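Local coordinates for beta-galacturonidase (Eisenbergiella tayi, PDB 6NCW), which hydrolyses beta-galacturonides as a glycoside hydrolase family 2 enzyme of a human gut bacterium, and possibly also acts on beta-glucuronides, at residues S426-P431 with L462-G467; Y508-C513 with T528-G533. All coordinates share one frame; numbering follows the deposited sequence.

Both contacts lie in the TIM barrel of the enzyme and stand in series along the chain, neither nested nor crossed, their centres about 13 Å apart. Contact 1 comes first: strand 425-428 leads through helix 439-453 to strand 461-466, and residues 426-431 and 462-467 close this beta-alpha-beta unit. Helix 484-500 then carries the chain to strand 504-509, where contact 2 opens; residues 508-513 and 528-533 close a loop of 14 residues beyond the strand end. Strands 461-466 and 504-509 are neighbours, so the contacts touch, I466 O lying 2.8 Å from W510 N. Together they build adjoining parts of the galacturonate site.

Contact 1. Residues S426-P431 with L462-G467; sequences SYNIYP and LITEIG
Two neighbouring parallel strands of the TIM barrel, joined by a beta-alpha-beta crossover through helix 439-453, meet here and place E465, a galacturonate-binding residue, at their C-terminal ends. Y427 N donates to L462 O, and T464 N returns a bond to Y427 O from above the carbonyl plane. A beta bulge then shifts the register, so that N428 pairs with E465, and I429 N reaches E465 O at 2.9 Å in a nearly straight bond (167°). N428 and E465 therefore share a face of the sheet. Their amide and carboxylate lie stacked, 15° apart, with N428 CG 3.4 Å from E465 CD, and no hydrogen bond joins them. N428 OD1 instead takes the hydroxyl of T464 OG1 in its amide plane (2.7 Å), while ND2 turns to E378 and N377, the latter also a ligand-binding residue. Apart from this polar pair, I429 and I466 run side by side, I429 CG1 3.9 Å from I466 CD1, and I429 CD1 meets I463 CD1. The extended E465 chain carries its carboxylate into the pocket, where OE1 forms a salt bridge with R309 and a hydrogen bond to a glycerol, probably from the crystallisation liquor. E465 OE2 receives the Y430 hydroxyl at 2.6 Å, lying at the edge of the tyrosine ring but met from above the carboxylate plane.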
ATOM      1  N   SER A 426     -34.671  -6.173  15.973  1.00 20.74           N
ATOM      2  CA  SER A 426     -33.289  -5.921  15.580  1.00 21.69           C
ATOM      3  C   SER A 426     -33.231  -4.976  14.393  1.00 21.11           C
ATOM      4  O   SER A 426     -34.026  -5.092  13.455  1.00 19.24           O
ATOM      5  CB  SER A 426     -32.576  -7.231  15.232  1.00 21.57           C
ATOM      6  OG  SER A 426     -32.661  -8.115  16.322  1.00 22.49           O
ATOM      7  N   TYR A 427     -32.276  -4.046  14.430  1.00 21.32           N
ATOM      8  CA  TYR A 427     -32.148  -3.034  13.393  1.00 17.80           C
ATOM      9  C   TYR A 427     -30.700  -2.863  12.950  1.00 20.35           C
ATOM     10  O   TYR A 427     -29.781  -2.884  13.767  1.00 19.93           O
ATOM     11  CB  TYR A 427     -32.717  -1.713  13.880  1.00 20.67           C
ATOM     12  CG  TYR A 427     -34.134  -1.514  13.391  1.00 20.31           C
ATOM     13  CD1 TYR A 427     -35.233  -1.901  14.160  1.00 23.75           C
ATOM     14  CD2 TYR A 427     -34.369  -0.977  12.141  1.00 21.17           C
ATOM     15  CE1 TYR A 427     -36.547  -1.722  13.685  1.00 23.06           C
ATOM     16  CE2 TYR A 427     -35.657  -0.794  11.663  1.00 24.67           C
ATOM     17  CZ  TYR A 427     -36.738  -1.162  12.425  1.00 23.22           C
ATOM     18  OH  TYR A 427     -37.998  -0.959  11.896  1.00 24.69           O
ATOM     19  N   ASN A 428     -30.511  -2.754  11.641  1.00 22.75           N
ATOM     20  CA  ASN A 428     -29.245  -2.350  11.037  1.00 23.65           C
ATOM     21  C   ASN A 428     -29.274  -0.840  10.821  1.00 21.30           C
ATOM     22  O   ASN A 428     -30.164  -0.328  10.130  1.00 23.93           O
ATOM     23  CB  ASN A 428     -29.038  -3.066   9.703  1.00 17.93           C
ATOM     24  CG  ASN A 428     -29.102  -4.572   9.840  1.00 21.14           C
ATOM     25  OD1 ASN A 428     -28.936  -5.109  10.938  1.00 20.93           O
ATOM     26  ND2 ASN A 428     -29.326  -5.268   8.727  1.00 18.93           N
ATOM     27  N   ILE A 429     -28.326  -0.125  11.412  1.00 18.50           N
ATOM     28  CA  ILE A 429     -28.280   1.333  11.274  1.00 25.76           C
ATOM     29  C   ILE A 429     -26.849   1.757  10.994  1.00 19.72           C
ATOM     30  O   ILE A 429     -25.900   1.182  11.544  1.00 18.45           O
ATOM     31  CB  ILE A 429     -28.816   2.079  12.525  1.00 22.69           C
ATOM     32  CG1 ILE A 429     -27.924   1.838  13.738  1.00 18.93           C
ATOM     33  CG2 ILE A 429     -30.277   1.712  12.806  1.00 23.89           C
ATOM     34  CD1 ILE A 429     -28.307   2.682  14.970  1.00 17.79           C
ATOM     35  N   TYR A 430     -26.689   2.784  10.154  1.00 16.69           N
ATOM     36  CA  TYR A 430     -25.358   3.319   9.848  1.00 20.35           C
ATOM     37  C   TYR A 430     -25.242   4.844   9.993  1.00 24.98           C
ATOM     38  O   TYR A 430     -24.741   5.524   9.096  1.00 21.20           O
ATOM     39  CB  TYR A 430     -24.972   2.894   8.441  1.00 23.28           C
ATOM     40  CG  TYR A 430     -24.753   1.402   8.295  1.00 20.71           C
ATOM     41  CD1 TYR A 430     -25.800   0.554   7.981  1.00 22.16           C
ATOM     42  CD2 TYR A 430     -23.482   0.850   8.464  1.00 20.75           C
ATOM     43  CE1 TYR A 430     -25.584  -0.810   7.819  1.00 25.40           C
ATOM     44  CE2 TYR A 430     -23.260  -0.497   8.305  1.00 19.18           C
ATOM     45  CZ  TYR A 430     -24.312  -1.323   7.986  1.00 20.90           C
ATOM     46  OH  TYR A 430     -24.086  -2.678   7.828  1.00 28.17           O
ATOM     47  N   PRO A 431     -25.654   5.413  11.129  1.00 24.34           N
ATOM     48  CA  PRO A 431     -25.393   6.846  11.343  1.00 24.90           C
ATOM     49  C   PRO A 431     -23.896   7.081  11.445  1.00 24.59           C
ATOM     50  O   PRO A 431     -23.157   6.258  12.003  1.00 23.85           O
ATOM     51  CB  PRO A 431     -26.096   7.150  12.672  1.00 23.32           C
ATOM     52  CG  PRO A 431     -26.046   5.782  13.402  1.00 20.70           C
ATOM     53  CD  PRO A 431     -26.325   4.802  12.295  1.00 19.89           C
ATOM     54  N   LEU A 462     -31.863  -5.199  19.722  1.00 24.58           N
ATOM     55  CA  LEU A 462     -30.459  -5.327  19.334  1.00 22.55           C
ATOM     56  C   LEU A 462     -30.181  -4.445  18.123  1.00 19.59           C
ATOM     57  O   LEU A 462     -31.044  -4.301  17.252  1.00 20.09           O
ATOM     58  CB  LEU A 462     -30.103  -6.786  18.990  1.00 20.61           C
ATOM     59  CG  LEU A 462     -29.960  -7.802  20.118  1.00 25.72           C
ATOM     60  CD1 LEU A 462     -29.860  -9.207  19.558  1.00 20.61           C
ATOM     61  CD2 LEU A 462     -28.741  -7.457  20.982  1.00 20.34           C
ATOM     62  N   ILE A 463     -28.991  -3.843  18.083  1.00 18.49           N
ATOM     63  CA  ILE A 463     -28.426  -3.283  16.854  1.00 15.15           C
ATOM     64  C   ILE A 463     -27.647  -4.405  16.165  1.00 21.27           C
ATOM     65  O   ILE A 463     -26.572  -4.803  16.625  1.00 18.23           O
ATOM     66  CB  ILE A 463     -27.512  -2.082  17.131  1.00 19.03           C
ATOM     67  CG1 ILE A 463     -28.295  -0.923  17.768  1.00 18.68           C
ATOM     68  CG2 ILE A 463     -26.815  -1.632  15.827  1.00 16.11           C
ATOM     69  CD1 ILE A 463     -29.505  -0.501  16.958  1.00 23.09           C
ATOM     70  N   THR A 464     -28.190  -4.932  15.074  1.00 18.73           N
ATOM     71  CA  THR A 464     -27.577  -6.085  14.433  1.00 18.49           C
ATOM     72  C   THR A 464     -26.535  -5.699  13.391  1.00 21.46           C
ATOM     73  O   THR A 464     -25.804  -6.584  12.927  1.00 19.13           O
ATOM     74  CB  THR A 464     -28.652  -6.985  13.796  1.00 16.39           C
ATOM     75  OG1 THR A 464     -29.715  -6.186  13.255  1.00 20.40           O
ATOM     76  CG2 THR A 464     -29.197  -7.935  14.849  1.00 19.36           C
ATOM     77  N   GLU A 465     -26.440  -4.410  13.043  1.00 18.91           N
ATOM     78  CA  GLU A 465     -25.365  -3.858  12.213  1.00 22.62           C
ATOM     79  C   GLU A 465     -25.159  -2.401  12.584  1.00 17.82           C
ATOM     80  O   GLU A 465     -26.132  -1.654  12.650  1.00 18.88           O
ATOM     81  CB  GLU A 465     -25.686  -3.941  10.708  1.00 18.96           C
ATOM     82  CG  GLU A 465     -25.544  -5.335  10.124  1.00 22.40           C
ATOM     83  CD  GLU A 465     -26.027  -5.447   8.681  1.00 24.89           C
ATOM     84  OE1 GLU A 465     -26.474  -6.564   8.329  1.00 23.77           O
ATOM     85  OE2 GLU A 465     -25.962  -4.447   7.913  1.00 25.22           O
ATOM     86  N   ILE A 466     -23.908  -2.026  12.854  1.00 16.30           N
ATOM     87  CA  ILE A 466     -23.445  -0.642  12.838  1.00 19.30           C
ATOM     88  C   ILE A 466     -21.952  -0.664  12.504  1.00 16.59           C
ATOM     89  O   ILE A 466     -21.229  -1.584  12.896  1.00 17.93           O
ATOM     90  CB  ILE A 466     -23.733   0.058  14.195  1.00 19.96           C
ATOM     91  CG1 ILE A 466     -23.565   1.576  14.099  1.00 16.30           C
ATOM     92  CG2 ILE A 466     -22.839  -0.504  15.299  1.00 15.87           C
ATOM     93  CD1 ILE A 466     -24.324   2.328  15.218  1.00 18.21           C
ATOM     94  N   GLY A 467     -21.479   0.347  11.778  1.00 18.09           N
ATOM     95  CA  GLY A 467     -20.065   0.391  11.441  1.00 16.88           C
ATOM     96  C   GLY A 467     -19.760   1.417  10.360  1.00 20.33           C
ATOM     97  O   GLY A 467     -20.561   2.319  10.082  1.00 16.53           O
TER

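Contact 2. Residues Y508-C513 with T528-G533; sequences YIWQFC and TMNNKG
A cis peptide bond joins W510 and Q511, in the segment that continues barrel strand 504-509, and both side chains converge on one oxygen, N530 OD1. The indole of W510, its CG anti to the backbone N (chi1 -180°), directs NE1 to that oxygen at 3.1 Å, along the ring plane but from above the amide plane. Q511 CB lies 3.6 Å above one face of the W510 indole, toward its rim; with CG in the crowded position (chi1 63°), the extended Q511 chain brings NE2 within 3.2 Å of N530 OD1 in a weak bond, the two amides almost perpendicular. K532 N grips the same oxygen from within the amide plane, completing an Asx turn. These donors fix the rotation of the N530 amide and leave ND2 directed to D131, another galacturonate-binding residue. K532 lies along the indole edge, CB and CD each 3.5 Å from W510 CD1, before the chain bends at its last torsion (chi4 71°) to bring NZ to Y434. Both N530 and K532 bind galacturonate, so W510, which also borders the pocket beside the glycerol, probably helps to position them. The backbones join where Q511 N donates to K532 O at 3.1 Å; next to it G533 CA makes a CA-H...O contact with Q511 O at 3.3 Å, and the position a CB would take on G533 falls against C513 C. Around the contact, F512 packs on helix 290-302, I509 rests against helix 544-553, and strand 504-509 runs between strands 268-276 and 461-466.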
ATOM      1  N   TYR A 508     -24.036  -5.913  17.140  1.00 18.74           N
ATOM      2  CA  TYR A 508     -23.079  -6.591  16.267  1.00 16.66           C
ATOM      3  C   TYR A 508     -22.480  -5.558  15.332  1.00 18.81           C
ATOM      4  O   TYR A 508     -23.194  -4.941  14.533  1.00 16.46           O
ATOM      5  CB  TYR A 508     -23.700  -7.724  15.444  1.00 17.88           C
ATOM      6  CG  TYR A 508     -24.155  -8.894  16.255  1.00 18.92           C
ATOM      7  CD1 TYR A 508     -25.494  -9.022  16.627  1.00 21.10           C
ATOM      8  CD2 TYR A 508     -23.256  -9.881  16.662  1.00 19.47           C
ATOM      9  CE1 TYR A 508     -25.928 -10.094  17.395  1.00 18.58           C
ATOM     10  CE2 TYR A 508     -23.683 -10.963  17.418  1.00 19.09           C
ATOM     11  CZ  TYR A 508     -25.020 -11.057  17.794  1.00 19.84           C
ATOM     12  OH  TYR A 508     -25.457 -12.122  18.551  1.00 18.63           O
ATOM     13  N   ILE A 509     -21.167  -5.377  15.440  1.00 18.92           N
ATOM     14  CA  ILE A 509     -20.451  -4.530  14.500  1.00 17.91           C
ATOM     15  C   ILE A 509     -20.517  -5.126  13.099  1.00 19.88           C
ATOM     16  O   ILE A 509     -20.286  -6.329  12.893  1.00 19.37           O
ATOM     17  CB  ILE A 509     -18.998  -4.348  14.966  1.00 17.06           C
ATOM     18  CG1 ILE A 509     -18.977  -3.467  16.229  1.00 19.74           C
ATOM     19  CG2 ILE A 509     -18.173  -3.679  13.873  1.00 18.52           C
ATOM     20  CD1 ILE A 509     -17.715  -3.541  17.023  1.00 16.89           C
ATOM     21  N   TRP A 510     -20.829  -4.282  12.124  1.00 18.21           N
ATOM     22  CA  TRP A 510     -20.638  -4.622  10.724  1.00 18.12           C
ATOM     23  C   TRP A 510     -19.303  -4.016  10.313  1.00 17.88           C
ATOM     24  O   TRP A 510     -19.197  -2.790  10.207  1.00 18.10           O
ATOM     25  CB  TRP A 510     -21.768  -4.089   9.834  1.00 18.17           C
ATOM     26  CG  TRP A 510     -21.492  -4.490   8.418  1.00 18.32           C
ATOM     27  CD1 TRP A 510     -20.685  -3.845   7.519  1.00 16.29           C
ATOM     28  CD2 TRP A 510     -21.930  -5.708   7.765  1.00 17.39           C
ATOM     29  NE1 TRP A 510     -20.618  -4.563   6.341  1.00 16.50           N
ATOM     30  CE2 TRP A 510     -21.371  -5.709   6.469  1.00 16.33           C
ATOM     31  CE3 TRP A 510     -22.749  -6.781   8.155  1.00 17.01           C
ATOM     32  CZ2 TRP A 510     -21.612  -6.738   5.548  1.00 17.72           C
ATOM     33  CZ3 TRP A 510     -22.992  -7.804   7.239  1.00 20.97           C
ATOM     34  CH2 TRP A 510     -22.415  -7.772   5.947  1.00 17.40           C
ATOM     35  N   GLN A 511     -18.275  -4.849  10.082  1.00 13.63           N
ATOM     36  CA  GLN A 511     -18.293  -6.291  10.219  1.00 16.22           C
ATOM     37  C   GLN A 511     -16.883  -6.710  10.619  1.00 17.71           C
ATOM     38  O   GLN A 511     -16.017  -5.876  10.776  1.00 15.80           O
ATOM     39  CB  GLN A 511     -18.744  -6.996   8.918  1.00 15.13           C
ATOM     40  CG  GLN A 511     -17.812  -6.772   7.727  1.00 14.47           C
ATOM     41  CD  GLN A 511     -18.165  -7.635   6.512  1.00 16.70           C
ATOM     42  OE1 GLN A 511     -18.539  -8.828   6.646  1.00 17.37           O
ATOM     43  NE2 GLN A 511     -18.061  -7.035   5.314  1.00 13.12           N
ATOM     44  N   PHE A 512     -16.649  -8.011  10.788  1.00 18.51           N
ATOM     45  CA  PHE A 512     -15.343  -8.471  11.247  1.00 19.38           C
ATOM     46  C   PHE A 512     -14.239  -8.152  10.236  1.00 19.75           C
ATOM     47  O   PHE A 512     -13.235  -7.510  10.570  1.00 18.22           O
ATOM     48  CB  PHE A 512     -15.389  -9.978  11.529  1.00 17.97           C
ATOM     49  CG  PHE A 512     -14.037 -10.581  11.749  1.00 17.66           C
ATOM     50  CD1 PHE A 512     -13.555 -11.562  10.902  1.00 18.31           C
ATOM     51  CD2 PHE A 512     -13.234 -10.145  12.795  1.00 15.90           C
ATOM     52  CE1 PHE A 512     -12.294 -12.120  11.108  1.00 19.66           C
ATOM     53  CE2 PHE A 512     -11.973 -10.674  12.996  1.00 15.70           C
ATOM     54  CZ  PHE A 512     -11.503 -11.671  12.161  1.00 17.78           C
ATOM     55  N   CYS A 513     -14.379  -8.632   8.997  1.00 16.28           N
ATOM     56  CA  CYS A 513     -13.301  -8.508   8.024  1.00 14.32           C
ATOM     57  C   CYS A 513     -13.865  -7.989   6.712  1.00 14.69           C
ATOM     58  O   CYS A 513     -15.069  -8.037   6.474  1.00 13.27           O
ATOM     59  CB  CYS A 513     -12.584  -9.841   7.794  1.00 16.63           C
ATOM     60  SG  CYS A 513     -13.663 -11.117   7.120  1.00 20.58           S
ATOM     61  N   THR A 528     -14.193  -3.601  -5.239  1.00 20.14           N
ATOM     62  CA  THR A 528     -15.207  -4.661  -5.295  1.00 18.23           C
ATOM     63  C   THR A 528     -15.127  -5.504  -4.015  1.00 21.57           C
ATOM     64  O   THR A 528     -15.050  -6.745  -4.027  1.00 14.77           O
ATOM     65  CB  THR A 528     -15.065  -5.514  -6.569  1.00 21.98           C
ATOM     66  OG1 THR A 528     -15.111  -4.664  -7.718  1.00 18.90           O
ATOM     67  CG2 THR A 528     -16.217  -6.523  -6.723  1.00 19.42           C
ATOM     68  N   MET A 529     -15.081  -4.783  -2.894  1.00 17.15           N
ATOM     69  CA  MET A 529     -15.045  -5.339  -1.549  1.00 19.32           C
ATOM     70  C   MET A 529     -16.017  -4.532  -0.713  1.00 18.83           C
ATOM     71  O   MET A 529     -16.226  -3.347  -0.981  1.00 20.23           O
ATOM     72  CB  MET A 529     -13.657  -5.237  -0.887  1.00 16.86           C
ATOM     73  CG  MET A 529     -12.529  -5.918  -1.620  1.00 17.24           C
ATOM     74  SD  MET A 529     -12.545  -7.726  -1.538  1.00 21.23           S
ATOM     75  CE  MET A 529     -12.064  -8.001   0.169  1.00 21.29           C
ATOM     76  N   ASN A 530     -16.609  -5.177   0.289  1.00 16.56           N
ATOM     77  CA  ASN A 530     -17.217  -4.449   1.398  1.00 17.18           C
ATOM     78  C   ASN A 530     -16.087  -4.163   2.377  1.00 19.90           C
ATOM     79  O   ASN A 530     -15.438  -5.096   2.867  1.00 18.51           O
ATOM     80  CB  ASN A 530     -18.346  -5.259   2.049  1.00 17.45           C
ATOM     81  CG  ASN A 530     -19.105  -4.474   3.141  1.00 17.13           C
ATOM     82  OD1 ASN A 530     -18.525  -4.060   4.141  1.00 17.73           O
ATOM     83  ND2 ASN A 530     -20.408  -4.301   2.955  1.00 16.30           N
ATOM     84  N   ASN A 531     -15.816  -2.878   2.624  1.00 19.79           N
ATOM     85  CA  ASN A 531     -14.606  -2.456   3.319  1.00 22.20           C
ATOM     86  C   ASN A 531     -14.842  -2.119   4.782  1.00 19.20           C
ATOM     87  O   ASN A 531     -14.035  -1.387   5.381  1.00 17.61           O
ATOM     88  CB  ASN A 531     -13.988  -1.243   2.614  1.00 17.04           C
ATOM     89  CG  ASN A 531     -13.614  -1.542   1.187  1.00 18.54           C
ATOM     90  OD1 ASN A 531     -12.525  -2.025   0.929  1.00 17.65           O
ATOM     91  ND2 ASN A 531     -14.516  -1.250   0.250  1.00 20.11           N
ATOM     92  N   LYS A 532     -15.926  -2.612   5.371  1.00 20.01           N
ATOM     93  CA  LYS A 532     -16.264  -2.202   6.721  1.00 15.19           C
ATOM     94  C   LYS A 532     -15.677  -3.131   7.757  1.00 18.50           C
ATOM     95  O   LYS A 532     -16.060  -3.059   8.929  1.00 18.61           O
ATOM     96  CB  LYS A 532     -17.776  -2.091   6.862  1.00 16.96           C
ATOM     97  CG  LYS A 532     -18.374  -1.071   5.868  1.00 16.81           C
ATOM     98  CD  LYS A 532     -19.811  -0.718   6.200  1.00 21.88           C
ATOM     99  CE  LYS A 532     -20.394   0.274   5.180  1.00 22.13           C
ATOM    100  NZ  LYS A 532     -20.632  -0.335   3.858  1.00 20.73           N
ATOM    101  N   GLY A 533     -14.756  -4.004   7.353  1.00 16.16           N
ATOM    102  CA  GLY A 533     -14.073  -4.830   8.325  1.00 15.17           C
ATOM    103  C   GLY A 533     -13.322  -3.986   9.337  1.00 16.01           C
ATOM    104  O   GLY A 533     -12.829  -2.892   9.038  1.00 15.99           O
TER